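Local coordinates for glutamine cyclotransferase (Xanthomonas campestris, PDB 3MBR), which probably catalyses the cyclisation of N-terminal glutamine to pyroglutamate as a glutaminyl cyclase, on a five-bladed beta-propeller that binds a calcium ion, at residues I186-Q189 and A190-P193. The protein carries 1 engineered substitution. Numbering follows the deposited sequence.
Sequences IDLQ and ALVP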
ATOM      1  N   ILE A 186      11.091 -10.114   1.480  1.00 22.99           N
ATOM      2  CA  ILE A 186      11.174  -9.813   2.886  1.00 23.58           C
ATOM      3  C   ILE A 186      10.045 -10.612   3.535  1.00 23.29           C
ATOM      4  O   ILE A 186       8.883 -10.368   3.202  1.00 24.27           O
ATOM      5  CB  ILE A 186      11.032  -8.307   3.093  1.00 24.34           C
ATOM      6  CG1 ILE A 186      12.097  -7.581   2.236  1.00 26.72           C
ATOM      7  CG2 ILE A 186      11.235  -7.929   4.523  1.00 28.51           C
ATOM      8  CD1 ILE A 186      11.638  -6.318   1.647  1.00 31.14           C
ATOM      9  N   ASP A 187      10.351 -11.520   4.442  1.00 24.85           N
ATOM     10  CA  ASP A 187       9.343 -12.426   4.991  1.00 25.74           C
ATOM     11  C   ASP A 187       8.911 -11.834   6.337  1.00 24.51           C
ATOM     12  O   ASP A 187       9.677 -11.906   7.304  1.00 25.70           O
ATOM     13  CB  ASP A 187       9.948 -13.760   5.238  1.00 29.68           C
ATOM     14  CG  ASP A 187       8.937 -14.760   5.783  1.00 34.08           C
ATOM     15  OD1 ASP A 187       7.734 -14.368   6.002  1.00 33.71           O
ATOM     16  OD2 ASP A 187       9.397 -15.934   5.991  1.00 41.99           O
ATOM     17  N   LEU A 188       7.758 -11.194   6.390  1.00 25.48           N
ATOM     18  CA  LEU A 188       7.324 -10.575   7.629  1.00 25.32           C
ATOM     19  C   LEU A 188       6.393 -11.465   8.458  1.00 27.80           C
ATOM     20  O   LEU A 188       5.605 -10.946   9.269  1.00 28.65           O
ATOM     21  CB  LEU A 188       6.635  -9.233   7.300  1.00 26.95           C
ATOM     22  CG  LEU A 188       7.653  -8.233   6.678  1.00 26.52           C
ATOM     23  CD1 LEU A 188       6.917  -6.882   6.373  1.00 31.91           C
ATOM     24  CD2 LEU A 188       8.849  -7.866   7.644  1.00 29.24           C
ATOM     25  N   GLN A 189       6.458 -12.771   8.265  1.00 29.69           N
ATOM     26  CA  GLN A 189       5.484 -13.664   8.987  1.00 33.97           C
ATOM     27  C   GLN A 189       5.520 -13.395  10.506  1.00 32.93           C
ATOM     28  O   GLN A 189       4.467 -13.587  11.229  1.00 35.68           O
ATOM     29  CB  GLN A 189       5.812 -15.144   8.715  1.00 37.12           C
ATOM     30  CG  GLN A 189       7.286 -15.548   9.070  1.00 45.40           C
ATOM     31  CD  GLN A 189       7.667 -17.018   8.786  1.00 56.38           C
ATOM     32  OE1 GLN A 189       6.824 -17.837   8.409  1.00 62.17           O
ATOM     33  NE2 GLN A 189       8.960 -17.344   8.957  1.00 59.07           N
ATOM     34  N   ALA A 190       6.698 -13.081  11.058  1.00 33.16           N
ATOM     35  CA  ALA A 190       6.816 -12.776  12.493  1.00 34.45           C
ATOM     36  C   ALA A 190       5.875 -11.645  13.029  1.00 34.79           C
ATOM     37  O   ALA A 190       5.444 -11.681  14.200  1.00 37.70           O
ATOM     38  CB  ALA A 190       8.334 -12.521  12.940  1.00 35.11           C
ATOM     39  N   LEU A 191       5.461 -10.747  12.146  1.00 31.48           N
ATOM     40  CA  LEU A 191       4.638  -9.607  12.520  1.00 32.60           C
ATOM     41  C   LEU A 191       3.165  -9.826  12.300  1.00 32.91           C
ATOM     42  O   LEU A 191       2.354  -9.010  12.737  1.00 35.52           O
ATOM     43  CB  LEU A 191       5.062  -8.418  11.638  1.00 29.34           C
ATOM     44  CG  LEU A 191       6.578  -8.032  11.673  1.00 32.13           C
ATOM     45  CD1 LEU A 191       6.804  -6.752  10.906  1.00 30.75           C
ATOM     46  CD2 LEU A 191       7.134  -7.886  13.092  1.00 38.92           C
ATOM     47  N   VAL A 192       2.799 -10.822  11.536  1.00 36.14           N
ATOM     48  CA  VAL A 192       1.409 -11.065  11.186  1.00 37.86           C
ATOM     49  C   VAL A 192       0.739 -11.642  12.484  1.00 41.07           C
ATOM     50  O   VAL A 192       1.305 -12.570  13.160  1.00 39.94           O
ATOM     51  CB  VAL A 192       1.298 -11.880   9.848  1.00 39.95           C
ATOM     52  CG1 VAL A 192      -0.205 -12.154   9.443  1.00 40.90           C
ATOM     53  CG2 VAL A 192       1.983 -11.142   8.712  1.00 36.20           C
ATOM     54  N   PRO A 193      -0.381 -11.033  12.932  1.00 42.45           N
ATOM     55  CA  PRO A 193      -0.971 -11.410  14.237  1.00 47.43           C
ATOM     56  C   PRO A 193      -1.254 -12.872  14.354  1.00 53.37           C
ATOM     57  O   PRO A 193      -1.076 -13.443  15.458  1.00 54.24           O
ATOM     58  CB  PRO A 193      -2.290 -10.648  14.254  1.00 45.78           C
ATOM     59  CG  PRO A 193      -1.933  -9.383  13.575  1.00 40.41           C
ATOM     60  CD  PRO A 193      -1.003  -9.779  12.431  1.00 40.72           C
TER
HETATM   61  O   HOH W   1       9.283 -12.363   9.934  1.00 21.52           O
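L188 and L191 meet through their methyl ends as the chain leaves strand 182-187 in a tight turn, CD2 of L188 lying 4.0 Å from CD1 of L191. In both leucines CG stands anti to the carbonyl carbon (chi1 -65° and -56°), and with the chain turning between them the two branched ends come together at a slant; both residues are buried. A backbone bond joins the same pair, L191 N reaching L188 O at 2.9 Å, and CB of L191 packs against that oxygen at 3.5 Å. CG2 of V192 also lies 3.7 Å from L188 O, beside the bond this oxygen accepts from L191 N.

Q189 serves the turn through both ends of its backbone. Its N donates to D187 OD1 at 3.0 Å, above the carboxylate plane, which makes an Asx turn; its O accepts a longer bond of 3.2 Å from V192 N, so two successive i to i+3 bonds make overlapping turns through residues 188 to 192. The Q189 side chain, with CG between the backbone N and the carbonyl carbon (chi1 55°), runs extended on the exposed side. A water takes up the next amide, accepting from A190 N at 2.9 Å while donating to D187 O, and the A190 methyl touches Y9.

L188 keeps a backbone hydrogen bond to S170 and touches I172 of strand 171-175, while Y9, V11, Y229 and I231 of strands 9-16 and 227-233 receive the two leucines, packing the turn that ends one propeller blade against the next.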